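Cell division cycle protein 123 (Schizosaccharomyces pombe, PDB 4ZGP) acts as an ATP-dependent folding chaperone that binds the gamma subunit of eIF2 and lets it assemble with the alpha and beta subunits. Local coordinates at residues N27-C32 / L116-P121; S35-L40 / I257-F262; H157-C162 / S171-F176. All coordinates share one frame; numbering follows the deposited sequence.

Interaction 1. Residues N27-C32 / L116-P121; sequences NQVLHC and LNWSTP. With ADP (adenosine-5'-diphosphate), chain C.
The indole of Trp118 presents the edge that carries NE1 to the carbonyl of Val29, whose O lies near the ring plane, while CB of its own neighbour Asn117 rests over one face, offset toward the rim. NE1 donates to Val29 O at 2.8 Å with an N-H...O angle of 160°, a short and nearly straight bond. The donor stands above the carbonyl plane, 38° out of it, and Cys32 N reaches the same oxygen from the opposite face at 3.2 Å. One carbonyl oxygen in the short helix 26-31 thus accepts two hydrogen bonds, one from a backbone N-H and one from the indole.

Apolar contacts flank the bond. With CG1 anti to its backbone N (chi1 170°), Val29 brings that methyl to Trp118 CZ2 at 3.6 Å, the two side chains crossing at about a right angle. At the five-membered ring, Cys32 CB comes to 4.0 Å from Trp118 CD1. The backbone N of Trp118 is held by Asp154, and Trp118 O by Lys115.

Two residues further on, Thr120 OG1 lies 2.8 Å from ADP O2A. Trp118 and Thr120 both belong to the ATP-binding site, so the loop is bonded to helix 26-31 through the first and meets the nucleotide through the second. With Trp118 buried, the bond to Val29 O satisfies its polar N-H and fixes the turn of the indole.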
loop_
_atom_site.group_PDB
_atom_site.type_symbol
_atom_site.label_atom_id
_atom_site.label_comp_id
_atom_site.label_asym_id
_atom_site.label_seq_id
_atom_site.Cartn_x
_atom_site.Cartn_y
_atom_site.Cartn_z
ATOM N N ASN A 27 -11.478 -6.043 -11.837
ATOM C CA ASN A 27 -11.464 -6.922 -10.670
ATOM C C ASN A 27 -10.092 -6.940 -9.992
ATOM O O ASN A 27 -9.990 -7.034 -8.771
ATOM C CB ASN A 27 -11.885 -8.355 -11.048
ATOM C CG ASN A 27 -13.410 -8.525 -11.085
ATOM O OD1 ASN A 27 -14.147 -7.637 -10.660
ATOM N ND2 ASN A 27 -13.874 -9.661 -11.575
ATOM N N GLN A 28 -9.031 -6.859 -10.780
ATOM C CA GLN A 28 -7.696 -6.868 -10.179
ATOM C C GLN A 28 -7.478 -5.655 -9.299
ATOM O O GLN A 28 -6.827 -5.752 -8.249
ATOM C CB GLN A 28 -6.618 -6.908 -11.245
ATOM C CG GLN A 28 -6.352 -8.284 -11.813
ATOM C CD GLN A 28 -5.368 -8.173 -12.954
ATOM O OE1 GLN A 28 -5.731 -7.736 -14.046
ATOM N NE2 GLN A 28 -4.101 -8.495 -12.688
ATOM N N VAL A 29 -8.009 -4.513 -9.735
ATOM C CA VAL A 29 -7.924 -3.274 -8.953
ATOM C C VAL A 29 -8.806 -3.357 -7.694
ATOM O O VAL A 29 -8.374 -2.998 -6.584
ATOM C CB VAL A 29 -8.316 -2.041 -9.827
ATOM C CG1 VAL A 29 -8.477 -0.798 -8.979
ATOM C CG2 VAL A 29 -7.261 -1.814 -10.903
ATOM N N LEU A 30 -10.018 -3.859 -7.860
ATOM C CA LEU A 30 -10.933 -4.039 -6.731
ATOM C C LEU A 30 -10.377 -4.982 -5.662
ATOM O O LEU A 30 -10.601 -4.764 -4.467
ATOM C CB LEU A 30 -12.298 -4.575 -7.207
ATOM C CG LEU A 30 -13.235 -3.611 -7.943
ATOM C CD1 LEU A 30 -14.455 -4.369 -8.459
ATOM C CD2 LEU A 30 -13.654 -2.463 -7.029
ATOM N N HIS A 31 -9.684 -6.045 -6.082
ATOM C CA HIS A 31 -9.154 -7.018 -5.135
ATOM C C HIS A 31 -8.036 -6.448 -4.259
ATOM O O HIS A 31 -7.739 -7.000 -3.194
ATOM C CB HIS A 31 -8.629 -8.261 -5.874
ATOM C CG HIS A 31 -9.711 -9.038 -6.556
ATOM N ND1 HIS A 31 -9.465 -9.914 -7.591
ATOM C CD2 HIS A 31 -11.053 -9.036 -6.376
ATOM C CE1 HIS A 31 -10.607 -10.444 -7.997
ATOM N NE2 HIS A 31 -11.586 -9.925 -7.277
ATOM N N CYS A 32 -7.417 -5.366 -4.725
ATOM C CA CYS A 32 -6.298 -4.757 -4.013
ATOM C C CYS A 32 -6.715 -3.624 -3.087
ATOM O O CYS A 32 -5.849 -3.018 -2.444
ATOM C CB CYS A 32 -5.252 -4.228 -5.011
ATOM S SG CYS A 32 -4.297 -5.602 -5.693
ATOM N N LEU A 116 -6.183 5.954 1.390
ATOM C CA LEU A 116 -7.503 5.579 0.895
ATOM C C LEU A 116 -7.406 4.133 0.417
ATOM O O LEU A 116 -6.622 3.358 0.968
ATOM C CB LEU A 116 -8.012 6.522 -0.195
ATOM C CG LEU A 116 -8.111 8.008 0.189
ATOM C CD1 LEU A 116 -8.845 8.791 -0.879
ATOM C CD2 LEU A 116 -8.765 8.224 1.566
ATOM N N ASN A 117 -8.217 3.752 -0.568
ATOM C CA ASN A 117 -8.349 2.338 -0.863
ATOM C C ASN A 117 -7.042 1.707 -1.301
ATOM O O ASN A 117 -6.806 0.539 -1.003
ATOM C CB ASN A 117 -9.408 2.081 -1.947
ATOM C CG ASN A 117 -10.772 2.722 -1.632
ATOM O OD1 ASN A 117 -10.856 3.906 -1.280
ATOM N ND2 ASN A 117 -11.843 1.941 -1.780
ATOM N N TRP A 118 -6.201 2.450 -2.015
ATOM C CA TRP A 118 -4.980 1.816 -2.538
ATOM C C TRP A 118 -3.676 2.480 -2.120
ATOM O O TRP A 118 -2.723 1.777 -1.793
ATOM C CB TRP A 118 -4.987 1.743 -4.070
ATOM C CG TRP A 118 -6.167 1.020 -4.632
ATOM C CD1 TRP A 118 -6.294 -0.333 -4.842
ATOM C CD2 TRP A 118 -7.396 1.610 -5.040
ATOM N NE1 TRP A 118 -7.545 -0.611 -5.357
ATOM C CE2 TRP A 118 -8.232 0.568 -5.506
ATOM C CE3 TRP A 118 -7.870 2.931 -5.077
ATOM C CZ2 TRP A 118 -9.516 0.802 -5.979
ATOM C CZ3 TRP A 118 -9.141 3.162 -5.553
ATOM C CH2 TRP A 118 -9.954 2.099 -6.000
ATOM N N SER A 119 -3.628 3.812 -2.139
ATOM C CA SER A 119 -2.346 4.514 -2.080
ATOM C C SER A 119 -2.090 5.266 -0.767
ATOM O O SER A 119 -2.920 6.040 -0.306
ATOM C CB SER A 119 -2.244 5.497 -3.250
ATOM O OG SER A 119 -2.542 4.857 -4.478
ATOM N N THR A 120 -0.934 5.002 -0.185
ATOM C CA THR A 120 -0.433 5.726 0.989
ATOM C C THR A 120 0.224 7.016 0.497
ATOM O O THR A 120 0.968 6.982 -0.479
ATOM C CB THR A 120 0.561 4.834 1.788
ATOM O OG1 THR A 120 -0.089 3.598 2.138
ATOM C CG2 THR A 120 1.064 5.510 3.053
ATOM N N PRO A 121 -0.060 8.157 1.161
ATOM C CA PRO A 121 0.440 9.468 0.727
ATOM C C PRO A 121 1.914 9.667 1.064
ATOM O O PRO A 121 2.319 10.640 1.709
ATOM C CB PRO A 121 -0.465 10.452 1.494
ATOM C CG PRO A 121 -0.833 9.732 2.738
ATOM C CD PRO A 121 -0.988 8.279 2.302
HETATM P PB ADP C . 2.453 1.877 -0.894
HETATM O O1B ADP C . 2.269 0.382 -1.103
HETATM O O2B ADP C . 1.391 2.728 -1.567
HETATM O O3B ADP C . 3.901 2.279 -1.085
HETATM P PA ADP C . 2.539 1.300 1.945
HETATM O O1A ADP C . 3.216 0.044 1.452
HETATM O O2A ADP C . 1.338 1.270 2.875
HETATM O O3A ADP C . 2.111 2.190 0.665
HETATM O "O5'" ADP C . 3.677 2.177 2.660
HETATM C "C5'" ADP C . 4.288 3.306 2.035
HETATM C "C4'" ADP C . 5.460 3.659 2.935
HETATM O "O4'" ADP C . 4.971 4.295 4.118
HETATM C "C3'" ADP C . 6.181 2.400 3.389
HETATM O "O3'" ADP C . 7.369 2.181 2.621
HETATM C "C2'" ADP C . 6.500 2.630 4.851
HETATM O "O2'" ADP C . 7.860 3.039 5.023
HETATM C "C1'" ADP C . 5.588 3.756 5.292
HETATM N N9 ADP C . 4.540 3.167 6.161
HETATM C C8 ADP C . 3.467 2.471 5.725
HETATM N N7 ADP C . 2.697 2.063 6.771
HETATM C C5 ADP C . 3.284 2.505 7.906
HETATM C C6 ADP C . 2.985 2.429 9.355
HETATM N N6 ADP C . 1.872 1.774 9.778
HETATM N N1 ADP C . 3.848 3.026 10.220
HETATM C C2 ADP C . 4.942 3.679 9.768
HETATM N N3 ADP C . 5.275 3.789 8.465
HETATM C C4 ADP C . 4.496 3.233 7.500
#

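Interaction 2. Residues S35-L40 / I257-F262; sequences SSWYSL and IDINPF. With ADP (adenosine-5'-diphosphate), chain C.
Trp37 holds its CG between the backbone N and the carbonyl carbon (chi1 60°), a crowded position that points the indole from helix 34-40 at the strand 253-261. Asp258 sets CG anti to its backbone N (chi1 -159°); although its CB leaves the strand away from the helix, the carboxylate swings back far enough for OD1 to lie 3.4 Å from Trp37 CZ2. The side chains cross at about a right angle, and the planes of ring and carboxylate are 43° apart.

Ile259 takes one face of the indole: its CB sits 4.2 Å from the centroid of the five-membered ring, a CH-pi contact almost directly above it. Its CD1 continues to Trp37 CB, the two side chains running antiparallel alongside one another. At the six-membered ring, Trp37 CH2 comes to 3.4 Å from Ile257 O. A water links the polar atoms, accepting from Trp37 NE1 at 3.2 Å and lying 2.9 Å from Asp258 OD1.

Ile257 and Asp258 form a classic beta bulge in strand 253-261, opposite Asp246 of the neighbouring strand 243-250. OD1 of Asp258 also forms a salt bridge with Lys115, and OD2 lies 2.6 Å from ADP O1B. Asn260 ND2 makes a weak hydrogen bond to Asp258 OD2; both residues belong to the ATP site and are inferred to bind magnesium.

The carboxylate therefore has one oxygen turned to Lys115 and the water and the other to the beta-phosphate. Trp37 acts as a second-shell residue, lying against the strand backbone and holding through its N-H the water beside this nucleotide-binding acid.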
loop_
_atom_site.group_PDB
_atom_site.type_symbol
_atom_site.label_atom_id
_atom_site.label_comp_id
_atom_site.label_asym_id
_atom_site.label_seq_id
_atom_site.Cartn_x
_atom_site.Cartn_y
_atom_site.Cartn_z
ATOM N N SER A 35 -9.650 -2.585 2.198
ATOM C CA SER A 35 -10.730 -3.314 2.856
ATOM C C SER A 35 -10.850 -4.748 2.324
ATOM O O SER A 35 -11.240 -5.643 3.053
ATOM C CB SER A 35 -12.064 -2.592 2.685
ATOM O OG SER A 35 -12.375 -2.370 1.324
ATOM N N SER A 36 -10.497 -4.968 1.063
ATOM C CA SER A 36 -10.638 -6.308 0.510
ATOM C C SER A 36 -9.585 -7.267 1.056
ATOM O O SER A 36 -9.867 -8.434 1.261
ATOM C CB SER A 36 -10.583 -6.279 -1.026
ATOM O OG SER A 36 -11.662 -5.525 -1.554
ATOM N N TRP A 37 -8.368 -6.812 1.297
ATOM C CA TRP A 37 -7.383 -7.791 1.728
ATOM C C TRP A 37 -7.093 -7.730 3.216
ATOM O O TRP A 37 -6.605 -8.708 3.796
ATOM C CB TRP A 37 -6.094 -7.660 0.902
ATOM C CG TRP A 37 -5.371 -6.341 0.963
ATOM C CD1 TRP A 37 -5.438 -5.327 0.052
ATOM C CD2 TRP A 37 -4.455 -5.911 1.972
ATOM N NE1 TRP A 37 -4.635 -4.292 0.434
ATOM C CE2 TRP A 37 -4.014 -4.617 1.610
ATOM C CE3 TRP A 37 -3.981 -6.478 3.158
ATOM C CZ2 TRP A 37 -3.125 -3.880 2.390
ATOM C CZ3 TRP A 37 -3.083 -5.745 3.930
ATOM C CH2 TRP A 37 -2.672 -4.458 3.541
ATOM N N TYR A 38 -7.416 -6.607 3.850
ATOM C CA TYR A 38 -7.159 -6.478 5.291
ATOM C C TYR A 38 -7.965 -7.538 6.031
ATOM O O TYR A 38 -7.470 -8.168 6.954
ATOM C CB TYR A 38 -7.511 -5.082 5.817
ATOM C CG TYR A 38 -7.259 -4.951 7.304
ATOM C CD1 TYR A 38 -5.965 -4.860 7.798
ATOM C CD2 TYR A 38 -8.310 -4.948 8.216
ATOM C CE1 TYR A 38 -5.727 -4.752 9.165
ATOM C CE2 TYR A 38 -8.074 -4.848 9.582
ATOM C CZ TYR A 38 -6.778 -4.754 10.046
ATOM O OH TYR A 38 -6.511 -4.647 11.401
ATOM N N SER A 39 -9.203 -7.712 5.573
ATOM C CA SER A 39 -10.124 -8.755 6.010
ATOM C C SER A 39 -9.514 -10.149 5.916
ATOM O O SER A 39 -9.513 -10.903 6.885
ATOM C CB SER A 39 -11.388 -8.691 5.152
ATOM O OG SER A 39 -11.012 -8.388 3.808
ATOM N N LEU A 40 -8.982 -10.475 4.741
ATOM C CA LEU A 40 -8.271 -11.737 4.541
ATOM C C LEU A 40 -7.100 -11.978 5.473
ATOM O O LEU A 40 -6.897 -13.096 5.934
ATOM C CB LEU A 40 -7.732 -11.815 3.108
ATOM C CG LEU A 40 -8.747 -11.825 1.980
ATOM C CD1 LEU A 40 -8.022 -11.926 0.622
ATOM C CD2 LEU A 40 -9.725 -13.005 2.185
ATOM N N ILE A 257 2.397 -5.526 4.402
ATOM C CA ILE A 257 2.143 -4.088 4.469
ATOM C C ILE A 257 1.147 -3.624 3.411
ATOM O O ILE A 257 0.297 -2.776 3.673
ATOM C CB ILE A 257 3.468 -3.288 4.334
ATOM C CG1 ILE A 257 4.419 -3.668 5.475
ATOM C CG2 ILE A 257 3.214 -1.785 4.298
ATOM C CD1 ILE A 257 3.867 -3.336 6.875
ATOM N N ASP A 258 1.221 -4.197 2.209
ATOM C CA ASP A 258 0.305 -3.761 1.162
ATOM C C ASP A 258 0.261 -4.822 0.075
ATOM O O ASP A 258 1.149 -5.663 -0.006
ATOM C CB ASP A 258 0.746 -2.413 0.572
ATOM C CG ASP A 258 -0.394 -1.663 -0.135
ATOM O OD1 ASP A 258 -1.576 -2.046 -0.032
ATOM O OD2 ASP A 258 -0.099 -0.655 -0.792
ATOM N N ILE A 259 -0.793 -4.775 -0.726
ATOM C CA ILE A 259 -0.914 -5.638 -1.900
ATOM C C ILE A 259 -1.318 -4.725 -3.059
ATOM O O ILE A 259 -2.226 -3.907 -2.933
ATOM C CB ILE A 259 -1.943 -6.800 -1.696
ATOM C CG1 ILE A 259 -1.517 -7.725 -0.540
ATOM C CG2 ILE A 259 -2.064 -7.641 -2.997
ATOM C CD1 ILE A 259 -2.421 -8.934 -0.313
ATOM N N ASN A 260 -0.631 -4.852 -4.190
ATOM C CA ASN A 260 -0.874 -4.010 -5.349
ATOM C C ASN A 260 -0.988 -4.836 -6.633
ATOM O O ASN A 260 -0.539 -5.967 -6.652
ATOM C CB ASN A 260 0.257 -3.008 -5.504
ATOM C CG ASN A 260 0.206 -1.934 -4.454
ATOM O OD1 ASN A 260 -0.721 -1.138 -4.431
ATOM N ND2 ASN A 260 1.199 -1.904 -3.585
ATOM N N PRO A 261 -1.584 -4.268 -7.697
ATOM C CA PRO A 261 -1.710 -5.082 -8.925
ATOM C C PRO A 261 -0.380 -5.410 -9.598
ATOM O O PRO A 261 0.594 -4.680 -9.468
ATOM C CB PRO A 261 -2.562 -4.191 -9.840
ATOM C CG PRO A 261 -3.345 -3.329 -8.901
ATOM C CD PRO A 261 -2.353 -3.012 -7.807
ATOM N N PHE A 262 -0.343 -6.535 -10.306
ATOM C CA PHE A 262 0.824 -6.915 -11.115
ATOM C C PHE A 262 0.698 -6.150 -12.425
ATOM O O PHE A 262 0.161 -6.661 -13.406
ATOM C CB PHE A 262 0.851 -8.428 -11.340
ATOM C CG PHE A 262 2.146 -8.955 -11.903
ATOM C CD1 PHE A 262 3.202 -9.292 -11.062
ATOM C CD2 PHE A 262 2.285 -9.162 -13.270
ATOM C CE1 PHE A 262 4.390 -9.800 -11.568
ATOM C CE2 PHE A 262 3.474 -9.678 -13.789
ATOM C CZ PHE A 262 4.529 -9.985 -12.945
HETATM P PB ADP C . 2.453 1.877 -0.894
HETATM O O1B ADP C . 2.269 0.382 -1.103
HETATM O O2B ADP C . 1.391 2.728 -1.567
HETATM O O3B ADP C . 3.901 2.279 -1.085
HETATM P PA ADP C . 2.539 1.300 1.945
HETATM O O1A ADP C . 3.216 0.044 1.452
HETATM O O2A ADP C . 1.338 1.270 2.875
HETATM O O3A ADP C . 2.111 2.190 0.665
HETATM O "O5'" ADP C . 3.677 2.177 2.660
HETATM C "C5'" ADP C . 4.288 3.306 2.035
HETATM C "C4'" ADP C . 5.460 3.659 2.935
HETATM O "O4'" ADP C . 4.971 4.295 4.118
HETATM C "C3'" ADP C . 6.181 2.400 3.389
HETATM O "O3'" ADP C . 7.369 2.181 2.621
HETATM C "C2'" ADP C . 6.500 2.630 4.851
HETATM O "O2'" ADP C . 7.860 3.039 5.023
HETATM C "C1'" ADP C . 5.588 3.756 5.292
HETATM N N9 ADP C . 4.540 3.167 6.161
HETATM C C8 ADP C . 3.467 2.471 5.725
HETATM N N7 ADP C . 2.697 2.063 6.771
HETATM C C5 ADP C . 3.284 2.505 7.906
HETATM C C6 ADP C . 2.985 2.429 9.355
HETATM N N6 ADP C . 1.872 1.774 9.778
HETATM N N1 ADP C . 3.848 3.026 10.220
HETATM C C2 ADP C . 4.942 3.679 9.768
HETATM N N3 ADP C . 5.275 3.789 8.465
HETATM C C4 ADP C . 4.496 3.233 7.500
HETATM O O HOH W 1 -4.384 -1.148 -0.136
#

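Interaction 3. Residues H157-C162 / S171-F176; sequences HAFDDC and SVPKDF
A single water is gripped from three directions, and it joins the two segments: Phe159 N donates to it at 3.0 Å, it donates to Ser171 O at 3.0 Å, and a weak third bond runs to Asp160 OD1. The water also lies in the plane of the Phe159 ring, at its edge. Asp160 has a stronger partner through its other oxygen, since His157 ND1 donates to OD2 at 2.7 Å, nearly along the C-O axis and slightly tilted from the imidazole plane. That bond spans the type I turn from His157 to Asp160.

Phe159 carries the apolar part. Its CG is anti to the carbonyl carbon (chi1 -62°), which extends the ring toward 171-176. Pro173 CD lies over one face, 3.6 Å from the centroid and 19° off the normal, a CH-pi contact shifted toward CE2. The ring edge at CZ points at the face of Phe176 in a T-shaped pair, with centroids 5.4 Å apart and planes at 90°. Val172 CG1 approaches Phe159 CE2 obliquely at 4.1 Å. Helix 26-31 adds Val29 and Leu30 to the surroundings of Phe159. Replacing Phe159 with an alanine would probably leave Pro173 without its aromatic partner and the face of Phe176 without the ring edge that points at it, opening a gap between the two segments.

No regular helix or strand is involved: successive type I turns, 157-160 and 159-162, meet a proline-led segment whose type II turn runs from Pro173 to Phe176. This is aromatic-proline packing between two parts of the connection from helix 149-157 to strand 180-184.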
loop_
_atom_site.group_PDB
_atom_site.type_symbol
_atom_site.label_atom_id
_atom_site.label_comp_id
_atom_site.label_asym_id
_atom_site.label_seq_id
_atom_site.Cartn_x
_atom_site.Cartn_y
_atom_site.Cartn_z
ATOM N N HIS A 157 -8.709 8.544 -10.803
ATOM C CA HIS A 157 -8.219 7.758 -11.929
ATOM C C HIS A 157 -7.996 6.281 -11.634
ATOM O O HIS A 157 -7.293 5.614 -12.389
ATOM C CB HIS A 157 -6.895 8.337 -12.440
ATOM C CG HIS A 157 -6.997 9.751 -12.918
ATOM N ND1 HIS A 157 -7.772 10.117 -13.999
ATOM C CD2 HIS A 157 -6.422 10.889 -12.462
ATOM C CE1 HIS A 157 -7.672 11.422 -14.185
ATOM N NE2 HIS A 157 -6.855 11.912 -13.268
ATOM N N ALA A 158 -8.599 5.770 -10.563
ATOM C CA ALA A 158 -8.264 4.437 -10.069
ATOM C C ALA A 158 -8.488 3.329 -11.093
ATOM O O ALA A 158 -7.774 2.330 -11.089
ATOM C CB ALA A 158 -9.054 4.132 -8.812
ATOM N N PHE A 159 -9.484 3.489 -11.956
ATOM C CA PHE A 159 -9.839 2.419 -12.887
ATOM C C PHE A 159 -9.517 2.722 -14.348
ATOM O O PHE A 159 -9.955 1.997 -15.237
ATOM C CB PHE A 159 -11.330 2.095 -12.761
ATOM C CG PHE A 159 -11.720 1.602 -11.407
ATOM C CD1 PHE A 159 -11.579 0.261 -11.079
ATOM C CD2 PHE A 159 -12.191 2.478 -10.450
ATOM C CE1 PHE A 159 -11.921 -0.202 -9.832
ATOM C CE2 PHE A 159 -12.517 2.028 -9.189
ATOM C CZ PHE A 159 -12.389 0.681 -8.879
ATOM N N ASP A 160 -8.743 3.771 -14.594
ATOM C CA ASP A 160 -8.519 4.241 -15.964
ATOM C C ASP A 160 -7.682 3.281 -16.814
ATOM O O ASP A 160 -7.768 3.299 -18.045
ATOM C CB ASP A 160 -7.857 5.619 -15.948
ATOM C CG ASP A 160 -8.785 6.712 -15.425
ATOM O OD1 ASP A 160 -9.971 6.420 -15.137
ATOM O OD2 ASP A 160 -8.326 7.868 -15.303
ATOM N N ASP A 161 -6.879 2.439 -16.172
ATOM C CA ASP A 161 -6.058 1.501 -16.924
ATOM C C ASP A 161 -6.725 0.139 -17.126
ATOM O O ASP A 161 -6.155 -0.740 -17.765
ATOM C CB ASP A 161 -4.710 1.318 -16.235
ATOM C CG ASP A 161 -3.814 2.532 -16.387
ATOM O OD1 ASP A 161 -3.890 3.203 -17.442
ATOM O OD2 ASP A 161 -3.040 2.814 -15.453
ATOM N N CYS A 162 -7.928 -0.036 -16.588
ATOM C CA CYS A 162 -8.629 -1.301 -16.727
ATOM C C CYS A 162 -9.237 -1.421 -18.113
ATOM O O CYS A 162 -10.073 -0.608 -18.511
ATOM C CB CYS A 162 -9.705 -1.434 -15.658
ATOM S SG CYS A 162 -9.028 -1.223 -14.014
ATOM N N SER A 171 -14.609 7.633 -13.403
ATOM C CA SER A 171 -15.850 6.936 -13.074
ATOM C C SER A 171 -15.557 5.580 -12.427
ATOM O O SER A 171 -14.457 5.036 -12.573
ATOM C CB SER A 171 -16.720 6.764 -14.322
ATOM O OG SER A 171 -15.989 6.170 -15.380
ATOM N N VAL A 172 -16.540 5.039 -11.710
ATOM C CA VAL A 172 -16.298 3.905 -10.819
ATOM C C VAL A 172 -17.346 2.795 -10.973
ATOM O O VAL A 172 -18.465 3.052 -11.412
ATOM C CB VAL A 172 -16.253 4.379 -9.336
ATOM C CG1 VAL A 172 -15.041 5.288 -9.096
ATOM C CG2 VAL A 172 -17.544 5.088 -8.956
ATOM N N PRO A 173 -16.977 1.552 -10.619
ATOM C CA PRO A 173 -17.895 0.412 -10.718
ATOM C C PRO A 173 -19.036 0.447 -9.711
ATOM O O PRO A 173 -18.996 1.183 -8.724
ATOM C CB PRO A 173 -16.990 -0.799 -10.433
ATOM C CG PRO A 173 -15.590 -0.304 -10.653
ATOM C CD PRO A 173 -15.621 1.121 -10.234
ATOM N N LYS A 174 -20.042 -0.379 -9.984
ATOM C CA LYS A 174 -21.171 -0.623 -9.091
ATOM C C LYS A 174 -20.714 -1.233 -7.773
ATOM O O LYS A 174 -19.813 -2.073 -7.751
ATOM C CB LYS A 174 -22.186 -1.556 -9.768
ATOM C CG LYS A 174 -22.001 -1.728 -11.289
ATOM C CD LYS A 174 -20.947 -2.791 -11.670
ATOM C CE LYS A 174 -19.889 -2.216 -12.621
ATOM N NZ LYS A 174 -19.683 -3.035 -13.856
ATOM N N ASP A 175 -21.342 -0.805 -6.681
ATOM C CA ASP A 175 -21.070 -1.339 -5.341
ATOM C C ASP A 175 -19.630 -1.080 -4.878
ATOM O O ASP A 175 -19.095 -1.792 -4.028
ATOM C CB ASP A 175 -21.377 -2.840 -5.285
ATOM C CG ASP A 175 -22.782 -3.171 -5.782
ATOM O OD1 ASP A 175 -23.598 -2.233 -5.943
ATOM O OD2 ASP A 175 -23.072 -4.366 -6.008
ATOM N N PHE A 176 -19.012 -0.056 -5.449
ATOM C CA PHE A 176 -17.701 0.394 -4.995
ATOM C C PHE A 176 -17.894 1.585 -4.070
ATOM O O PHE A 176 -18.823 2.359 -4.254
ATOM C CB PHE A 176 -16.818 0.775 -6.186
ATOM C CG PHE A 176 -15.615 1.590 -5.814
ATOM C CD1 PHE A 176 -14.448 0.973 -5.374
ATOM C CD2 PHE A 176 -15.639 2.977 -5.921
ATOM C CE1 PHE A 176 -13.332 1.732 -5.037
ATOM C CE2 PHE A 176 -14.530 3.740 -5.577
ATOM C CZ PHE A 176 -13.376 3.117 -5.139
HETATM O O HOH W 2 -11.531 5.739 -12.109
#

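How the interactions relate
From the N terminus, helix 26-31 and helix 34-40 follow each other and send out the first arms of interactions 1 and 2. Interaction 1 closes at 116-121, just after strand 112-115; interaction 2 closes only at 257-262, so the two cross. Interaction 3 is a short closure, made after interaction 1 is complete and nested within the long loop of interaction 2. Interactions 1 and 2 touch, as where Cys32 SG packs on Asn260 C at 3.5 Å, and both reach ADP. Interaction 3 meets interaction 1 through Ala158 and Phe176 against Trp118. Interactions 1 and 2 tie the N-terminal helices to the loop after strand 112-115 and to strand 253-261 of the ATP-grasp fold, while interaction 3 folds the connection from helix 149-157 to strand 180-184 on itself.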